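Blood group a-and b-cleaving endo-beta-galactosidase (Streptococcus pneumoniae, PDB 2YGL) probably cleaves blood group A and B antigens as a family 98 endo-beta-galactosidase, its tandem CBM51 modules described here being carbohydrate-binding modules. Local coordinates at residues A[190-195]-A[241-246]; A[8-13]-A[57-62]; A[32-37]-A[62-67]. One frame throughout, in Å; residues are numbered along the deposited sequence.

Interaction 1 (A[190-195]-A[241-246]); sequences VYLSDL and KGLGTV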
loop_
_atom_site.group_PDB
_atom_site.type_symbol
_atom_site.label_atom_id
_atom_site.label_comp_id
_atom_site.label_asym_id
_atom_site.label_seq_id
_atom_site.Cartn_x
_atom_site.Cartn_y
_atom_site.Cartn_z
ATOM N N VAL A 190 7.782 9.575 13.177
ATOM C CA VAL A 190 8.536 10.365 14.142
ATOM C C VAL A 190 9.982 9.868 14.151
ATOM O O VAL A 190 10.241 8.693 14.433
ATOM C CB VAL A 190 7.912 10.292 15.558
ATOM C CG1 VAL A 190 8.831 10.915 16.604
ATOM C CG2 VAL A 190 6.550 10.981 15.577
ATOM N N TYR A 191 10.911 10.766 13.819
ATOM C CA TYR A 191 12.337 10.444 13.807
ATOM C C TYR A 191 12.845 10.155 15.214
ATOM O O TYR A 191 12.543 10.891 16.158
ATOM C CB TYR A 191 13.154 11.581 13.186
ATOM C CG TYR A 191 12.869 11.812 11.725
ATOM C CD1 TYR A 191 13.331 10.921 10.760
ATOM C CD2 TYR A 191 12.137 12.923 11.306
ATOM C CE1 TYR A 191 13.071 11.124 9.414
ATOM C CE2 TYR A 191 11.872 13.139 9.959
ATOM C CZ TYR A 191 12.342 12.235 9.021
ATOM O OH TYR A 191 12.089 12.435 7.688
ATOM N N LEU A 192 13.619 9.081 15.344
ATOM C CA LEU A 192 14.181 8.688 16.638
ATOM C C LEU A 192 15.057 9.783 17.246
ATOM O O LEU A 192 15.011 10.018 18.455
ATOM C CB LEU A 192 14.949 7.368 16.525
ATOM C CG LEU A 192 14.142 6.085 16.752
ATOM C CD1 LEU A 192 13.106 5.838 15.655
ATOM C CD2 LEU A 192 15.077 4.899 16.860
ATOM N N SER A 193 15.820 10.467 16.395
ATOM C CA SER A 193 16.679 11.577 16.822
ATOM C C SER A 193 15.905 12.797 17.344
ATOM O O SER A 193 16.503 13.729 17.884
ATOM C CB SER A 193 17.621 11.992 15.689
ATOM O OG SER A 193 16.894 12.388 14.538
ATOM N N ASP A 194 14.584 12.789 17.181
ATOM C CA ASP A 194 13.732 13.829 17.757
ATOM C C ASP A 194 13.159 13.406 19.113
ATOM O O ASP A 194 12.356 14.126 19.705
ATOM C CB ASP A 194 12.604 14.201 16.790
ATOM C CG ASP A 194 13.095 14.982 15.586
ATOM O OD1 ASP A 194 14.221 15.529 15.635
ATOM O OD2 ASP A 194 12.347 15.053 14.588
ATOM N N LEU A 195 13.593 12.245 19.602
ATOM C CA LEU A 195 13.104 11.692 20.864
ATOM C C LEU A 195 14.206 11.573 21.917
ATOM O O LEU A 195 15.397 11.569 21.592
ATOM C CB LEU A 195 12.471 10.317 20.628
ATOM C CG LEU A 195 11.323 10.188 19.621
ATOM C CD1 LEU A 195 11.054 8.718 19.326
ATOM C CD2 LEU A 195 10.064 10.878 20.123
ATOM N N LYS A 241 18.328 13.006 8.710
ATOM C CA LYS A 241 18.044 12.567 10.072
ATOM C C LYS A 241 18.626 11.185 10.345
ATOM O O LYS A 241 18.796 10.384 9.426
ATOM C CB LYS A 241 16.528 12.544 10.330
ATOM C CG LYS A 241 15.783 13.850 10.034
ATOM C CD LYS A 241 16.068 14.934 11.070
ATOM C CE LYS A 241 15.336 14.685 12.378
ATOM N NZ LYS A 241 15.750 15.677 13.398
ATOM N N GLY A 242 18.916 10.910 11.615
ATOM C CA GLY A 242 19.383 9.590 12.024
ATOM C C GLY A 242 20.164 9.559 13.322
ATOM O O GLY A 242 20.216 10.547 14.050
ATOM N N LEU A 243 20.775 8.412 13.604
ATOM C CA LEU A 243 21.524 8.200 14.843
ATOM C C LEU A 243 22.937 7.709 14.541
ATOM O O LEU A 243 23.134 6.883 13.649
ATOM C CB LEU A 243 20.803 7.190 15.745
ATOM C CG LEU A 243 19.408 7.554 16.268
ATOM C CD1 LEU A 243 18.690 6.326 16.826
ATOM C CD2 LEU A 243 19.475 8.666 17.310
ATOM N N GLY A 244 23.909 8.222 15.290
ATOM C CA GLY A 244 25.310 7.848 15.115
ATOM C C GLY A 244 25.886 7.264 16.388
ATOM O O GLY A 244 25.879 7.913 17.438
ATOM N N THR A 245 26.379 6.033 16.292
ATOM C CA THR A 245 26.922 5.323 17.450
ATOM C C THR A 245 28.217 4.578 17.119
ATOM O O THR A 245 28.647 4.546 15.963
ATOM C CB THR A 245 25.873 4.347 18.059
ATOM O OG1 THR A 245 26.325 3.890 19.337
ATOM C CG2 THR A 245 25.623 3.145 17.147
ATOM N N VAL A 246 28.842 4.013 18.149
ATOM C CA VAL A 246 29.969 3.103 17.978
ATOM C C VAL A 246 29.564 1.731 18.510
ATOM O O VAL A 246 29.152 1.603 19.665
ATOM C CB VAL A 246 31.249 3.612 18.689
ATOM C CG1 VAL A 246 32.362 2.559 18.639
ATOM C CG2 VAL A 246 31.726 4.916 18.052
HETATM O O HOH W 1 13.039 17.071 13.085
#

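Interaction 2 (A[8-13]-A[57-62]); sequences YLSDMD and FDKGIG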
loop_
_atom_site.group_PDB
_atom_site.type_symbol
_atom_site.label_atom_id
_atom_site.label_comp_id
_atom_site.label_asym_id
_atom_site.label_seq_id
_atom_site.Cartn_x
_atom_site.Cartn_y
_atom_site.Cartn_z
ATOM N N TYR A 8 -13.753 5.605 -7.690
ATOM C CA TYR A 8 -14.888 5.209 -8.517
ATOM C C TYR A 8 -14.436 4.902 -9.938
ATOM O O TYR A 8 -13.599 5.619 -10.495
ATOM C CB TYR A 8 -15.962 6.298 -8.526
ATOM C CG TYR A 8 -16.603 6.534 -7.177
ATOM C CD1 TYR A 8 -17.529 5.629 -6.656
ATOM C CD2 TYR A 8 -16.286 7.663 -6.423
ATOM C CE1 TYR A 8 -18.122 5.839 -5.418
ATOM C CE2 TYR A 8 -16.875 7.885 -5.179
ATOM C CZ TYR A 8 -17.791 6.969 -4.685
ATOM O OH TYR A 8 -18.380 7.178 -3.460
ATOM N N LEU A 9 -14.987 3.834 -10.515
ATOM C CA LEU A 9 -14.679 3.460 -11.897
ATOM C C LEU A 9 -15.030 4.588 -12.867
ATOM O O LEU A 9 -14.302 4.833 -13.831
ATOM C CB LEU A 9 -15.401 2.168 -12.304
ATOM C CG LEU A 9 -15.040 0.840 -11.625
ATOM C CD1 LEU A 9 -15.847 -0.283 -12.247
ATOM C CD2 LEU A 9 -13.553 0.526 -11.720
ATOM N N SER A 10 -16.135 5.278 -12.589
ATOM C CA SER A 10 -16.590 6.408 -13.400
ATOM C C SER A 10 -15.660 7.623 -13.318
ATOM O O SER A 10 -15.820 8.582 -14.074
ATOM C CB SER A 10 -18.018 6.800 -13.015
ATOM O OG SER A 10 -18.108 7.160 -11.649
ATOM N N ASP A 11 -14.697 7.572 -12.398
ATOM C CA ASP A 11 -13.653 8.589 -12.303
ATOM C C ASP A 11 -12.354 8.117 -12.964
ATOM O O ASP A 11 -11.370 8.857 -13.016
ATOM C CB ASP A 11 -13.404 8.983 -10.840
ATOM C CG ASP A 11 -14.580 9.722 -10.217
ATOM O OD1 ASP A 11 -15.352 10.377 -10.952
ATOM O OD2 ASP A 11 -14.731 9.656 -8.982
ATOM N N MET A 12 -12.360 6.883 -13.467
ATOM C CA MET A 12 -11.208 6.325 -14.173
ATOM C C MET A 12 -11.477 6.243 -15.670
ATOM O O MET A 12 -12.609 6.431 -16.120
ATOM C CB MET A 12 -10.855 4.932 -13.639
ATOM C CG MET A 12 -10.740 4.840 -12.130
ATOM S SD MET A 12 -10.331 3.170 -11.593
ATOM C CE MET A 12 -11.286 3.075 -10.095
ATOM N N ASP A 13 -10.429 5.963 -16.436
ATOM C CA ASP A 13 -10.551 5.769 -17.875
ATOM C C ASP A 13 -10.522 4.277 -18.175
ATOM O O ASP A 13 -9.565 3.590 -17.811
ATOM C CB ASP A 13 -9.408 6.477 -18.615
ATOM C CG ASP A 13 -9.224 7.921 -18.175
ATOM O OD1 ASP A 13 -10.212 8.686 -18.179
ATOM O OD2 ASP A 13 -8.084 8.296 -17.834
ATOM N N PHE A 57 -28.218 6.570 -6.859
ATOM C CA PHE A 57 -26.762 6.538 -6.738
ATOM C C PHE A 57 -26.147 7.688 -7.524
ATOM O O PHE A 57 -26.477 7.886 -8.693
ATOM C CB PHE A 57 -26.207 5.217 -7.287
ATOM C CG PHE A 57 -26.635 3.993 -6.519
ATOM C CD1 PHE A 57 -27.869 3.390 -6.765
ATOM C CD2 PHE A 57 -25.788 3.422 -5.574
ATOM C CE1 PHE A 57 -28.259 2.246 -6.065
ATOM C CE2 PHE A 57 -26.169 2.277 -4.869
ATOM C CZ PHE A 57 -27.407 1.689 -5.116
ATOM N N ASP A 58 -25.251 8.436 -6.882
ATOM C CA ASP A 58 -24.503 9.506 -7.552
ATOM C C ASP A 58 -23.478 8.958 -8.548
ATOM O O ASP A 58 -23.229 9.567 -9.591
ATOM C CB ASP A 58 -23.778 10.391 -6.529
ATOM C CG ASP A 58 -24.721 11.272 -5.725
ATOM O OD1 ASP A 58 -25.847 11.557 -6.181
ATOM O OD2 ASP A 58 -24.322 11.694 -4.622
ATOM N N LYS A 59 -22.881 7.814 -8.214
ATOM C CA LYS A 59 -21.777 7.252 -8.996
ATOM C C LYS A 59 -22.101 5.872 -9.561
ATOM O O LYS A 59 -22.864 5.109 -8.965
ATOM C CB LYS A 59 -20.500 7.170 -8.148
ATOM C CG LYS A 59 -20.100 8.469 -7.426
ATOM C CD LYS A 59 -19.681 9.580 -8.392
ATOM C CE LYS A 59 -18.311 9.325 -8.998
ATOM N NZ LYS A 59 -17.996 10.301 -10.077
ATOM N N GLY A 60 -21.509 5.558 -10.712
ATOM C CA GLY A 60 -21.663 4.241 -11.319
ATOM C C GLY A 60 -21.409 4.199 -12.812
ATOM O O GLY A 60 -21.047 5.207 -13.426
ATOM N N ILE A 61 -21.592 3.010 -13.384
ATOM C CA ILE A 61 -21.438 2.776 -14.816
ATOM C C ILE A 61 -22.746 2.218 -15.376
ATOM O O ILE A 61 -23.298 1.254 -14.840
ATOM C CB ILE A 61 -20.265 1.789 -15.110
ATOM C CG1 ILE A 61 -18.925 2.323 -14.572
ATOM C CG2 ILE A 61 -20.170 1.469 -16.595
ATOM C CD1 ILE A 61 -18.433 3.628 -15.204
ATOM N N GLY A 62 -23.237 2.832 -16.450
ATOM C CA GLY A 62 -24.475 2.405 -17.103
ATOM C C GLY A 62 -24.240 1.889 -18.509
ATOM O O GLY A 62 -23.704 2.600 -19.360
HETATM O O HOH W 2 -16.005 11.694 -7.916
#

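Interaction 3 (A[32-37]-A[62-67]); sequences APFTTG and GTVADS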
loop_
_atom_site.group_PDB
_atom_site.type_symbol
_atom_site.label_atom_id
_atom_site.label_comp_id
_atom_site.label_asym_id
_atom_site.label_seq_id
_atom_site.Cartn_x
_atom_site.Cartn_y
_atom_site.Cartn_z
ATOM N N ALA A 32 -24.659 7.649 -14.843
ATOM C CA ALA A 32 -25.991 7.711 -15.437
ATOM C C ALA A 32 -26.359 6.362 -16.054
ATOM O O ALA A 32 -25.469 5.602 -16.451
ATOM C CB ALA A 32 -26.052 8.814 -16.500
ATOM N N PRO A 33 -27.671 6.051 -16.128
ATOM C CA PRO A 33 -28.124 4.898 -16.911
ATOM C C PRO A 33 -27.756 5.099 -18.380
ATOM O O PRO A 33 -27.599 6.245 -18.816
ATOM C CB PRO A 33 -29.647 4.933 -16.742
ATOM C CG PRO A 33 -29.882 5.720 -15.495
ATOM C CD PRO A 33 -28.791 6.735 -15.454
ATOM N N PHE A 34 -27.619 4.008 -19.132
ATOM C CA PHE A 34 -27.141 4.097 -20.516
ATOM C C PHE A 34 -28.022 4.952 -21.425
ATOM O O PHE A 34 -27.537 5.902 -22.034
ATOM C CB PHE A 34 -26.941 2.708 -21.134
ATOM C CG PHE A 34 -26.401 2.738 -22.543
ATOM C CD1 PHE A 34 -27.262 2.864 -23.634
ATOM C CD2 PHE A 34 -25.033 2.641 -22.780
ATOM C CE1 PHE A 34 -26.768 2.887 -24.939
ATOM C CE2 PHE A 34 -24.527 2.666 -24.081
ATOM C CZ PHE A 34 -25.394 2.789 -25.162
ATOM N N THR A 35 -29.304 4.604 -21.522
ATOM C CA THR A 35 -30.204 5.245 -22.483
ATOM C C THR A 35 -30.559 6.691 -22.119
ATOM O O THR A 35 -30.455 7.578 -22.968
ATOM C CB THR A 35 -31.467 4.391 -22.749
ATOM O OG1 THR A 35 -31.071 3.150 -23.339
ATOM C CG2 THR A 35 -32.429 5.098 -23.706
ATOM N N THR A 36 -30.956 6.925 -20.867
ATOM C CA THR A 36 -31.264 8.282 -20.397
ATOM C C THR A 36 -30.026 9.174 -20.414
ATOM O O THR A 36 -30.106 10.349 -20.776
ATOM C CB THR A 36 -31.859 8.300 -18.967
ATOM O OG1 THR A 36 -30.922 7.726 -18.048
ATOM C CG2 THR A 36 -33.175 7.535 -18.903
ATOM N N GLY A 37 -28.887 8.608 -20.013
ATOM C CA GLY A 37 -27.614 9.327 -20.007
ATOM C C GLY A 37 -27.182 9.756 -21.396
ATOM O O GLY A 37 -26.697 10.873 -21.579
ATOM N N GLY A 62 -23.237 2.832 -16.450
ATOM C CA GLY A 62 -24.475 2.405 -17.103
ATOM C C GLY A 62 -24.240 1.889 -18.509
ATOM O O GLY A 62 -23.704 2.600 -19.360
ATOM N N THR A 63 -24.645 0.645 -18.751
ATOM C CA THR A 63 -24.450 0.003 -20.050
ATOM C C THR A 63 -25.719 -0.697 -20.544
ATOM O O THR A 63 -26.731 -0.748 -19.836
ATOM C CB THR A 63 -23.259 -1.002 -20.012
ATOM O OG1 THR A 63 -22.933 -1.420 -21.343
ATOM C CG2 THR A 63 -23.587 -2.232 -19.151
ATOM N N VAL A 64 -25.655 -1.210 -21.771
ATOM C CA VAL A 64 -26.634 -2.162 -22.278
ATOM C C VAL A 64 -25.914 -3.500 -22.474
ATOM O O VAL A 64 -24.841 -3.553 -23.081
ATOM C CB VAL A 64 -27.279 -1.686 -23.606
ATOM C CG1 VAL A 64 -28.127 -2.791 -24.234
ATOM C CG2 VAL A 64 -28.127 -0.446 -23.371
ATOM N N ALA A 65 -26.501 -4.567 -21.939
ATOM C CA ALA A 65 -25.913 -5.901 -22.020
ATOM C C ALA A 65 -25.822 -6.407 -23.461
ATOM O O ALA A 65 -26.629 -6.034 -24.318
ATOM C CB ALA A 65 -26.699 -6.878 -21.151
ATOM N N ASP A 66 -24.819 -7.242 -23.721
ATOM C CA ASP A 66 -24.669 -7.904 -25.015
ATOM C C ASP A 66 -24.308 -9.374 -24.778
ATOM O O ASP A 66 -24.829 -9.990 -23.848
ATOM C CB ASP A 66 -23.622 -7.190 -25.880
ATOM C CG ASP A 66 -23.965 -7.220 -27.365
ATOM O OD1 ASP A 66 -24.998 -7.817 -27.738
ATOM O OD2 ASP A 66 -23.203 -6.637 -28.163
ATOM N N SER A 67 -23.420 -9.935 -25.596
ATOM C CA SER A 67 -23.047 -11.347 -25.444
ATOM C C SER A 67 -21.535 -11.634 -25.461
ATOM O O SER A 67 -21.068 -12.413 -26.290
ATOM C CB SER A 67 -23.770 -12.200 -26.496
ATOM O OG SER A 67 -25.150 -12.314 -26.189
HETATM O O HOH W 3 -27.898 1.363 -18.207
#

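Interaction 1 (A[190-195]-A[241-246])
Lys241 and Asp194 form the salt bridge of this contact, with Lys241 NZ 2.7 Å from Asp194 OD1. The ammonium meets the carboxylate on its syn side but lies 30° out of its plane. A water donates to Asp194 OD2 and accepts from Lys241 NZ, which closes a second route between the same two groups. The lysine nitrogen also pairs with Asp214, whose other oxygen is hydrogen-bonded to Ser193 OG and to the backbone N of Gly242, so one charge is held by two acids. To get there the lysine chain folds at chi2 and chi3 and passes across Tyr191, where Lys241 CG sits over the middle of one face, 3.7 Å from the centroid of the Tyr191 ring and 2° off the normal, a CH-pi contact. The setting is the second NPCBM/NEW2 module, a beta-sandwich: strands 189-191 and 242-244 both pair with strand 343-352, and the 3-10 turn 192-194 leaves the first of them. Gly242 has a positive phi (157°), at which a beta carbon would press on the carbonyl O of Lys241, and Ser193 CB rests 3.4 Å from Gly242 O. Further in, Leu243 CD1 touches Leu192 CD2 at 3.9 Å, the two leucines crossing at about a right angle and both touching Tyr255 of strand 251-256.

Interaction 2 (A[8-13]-A[57-62])
Tyr8 and Lys59 cross at about a right angle, the lysine chain running over one face of the ring. Lys59 CG stands 3.7 Å from the Tyr8 ring centroid and only 4° off the normal, a CH-pi contact, while Lys59 CB lies over the CD1 side, 3.7 Å from Tyr8 CD1. Bends at chi2 and chi3 (-67° and -74°) then bring Lys59 CE back toward CG and CD2 of the ring and carry the amine on to Asp11. There Lys59 NZ donates to Asp11 OD1 at 2.8 Å, arriving on the syn side but well out of the carboxylate plane; a water that donates to Asp11 OD2 accepts only a weak bond from the amine. Ser10 comes up beside the lysine, its OG 3.4 Å from Lys59 CE and hydrogen-bonded to Asp31. On the inner side Ile61 CD1 packs against the 3-10 turn 9-11, 3.8 Å from Ser10 CA, and Ile61 joins Leu9 against Tyr73 of strand 69-74, in the core of the first NPCBM/NEW2 beta-sandwich. Asp31 also forms a salt bridge with Lys59, so two carboxylates share one ammonium; their combined field would be expected to keep the lysine protonated, while the aromatic face shields its methylenes.

Interaction 3 (A[32-37]-A[62-67])
A water molecule links Phe34 to Thr63 by their backbones: it accepts from Phe34 N at 2.8 Å and lies 2.9 Å from Thr63 O, to which it can donate. Phe34 N belongs to the first turn of helix 34-39, for which Pro33 is the N-cap residue, so the water takes up an amide at the helix start while Pro33 O receives the bond from Gly37 N. Beside this bridge the two backbones come close at Gly62, whose CA makes a CA-H...O contact of 3.4 Å with Ala32 O; the bare CA of Gly62 lets them approach this closely. In the first NPCBM/NEW2 beta-sandwich, the short helix thus packs against strand 60-64 from Gly62 to Val64, a strand that pairs with both 29-30 and 160-171. Phe34 does most of the packing. With CG anti to the backbone N (chi1 -178°), its ring is carried alongside the strand and crosses Val64 at about a right angle. The closest apolar approach is Phe34 CD1 to Val64 CG2, 3.4 Å, made obliquely to the ring, whereas Gly62 O lies at the ring edge near its plane, 3.7 Å from Phe34 CD2. His19 meets the same ring with planes at about 55°, Thr63 OG1 is hydrogen-bonded to Ser69 OG, and the Val64 side chain lies about 8 Å from the bound calcium ion.

Overall arrangement
Read from the N terminus, the chain first lays down 8-13, just after strand 4-8, and then 32-37, entering helix 34-39. It returns to both through strand 60-64: interaction 2 closes a loop of 43 residues at 57-62, and interaction 3 one of 24 at 62-67. Their segments alternate, so these two contacts cross; they share Gly62, and their centres lie 13 Å apart. Together they fasten the first turn and the helix to one strand of the first module. Interaction 1 follows in series within the second module, closing 45 residues and joining the turn after strand 189-191 to the start of strand 242-244, a closely similar arrangement to interaction 2, about 46 Å away between centres.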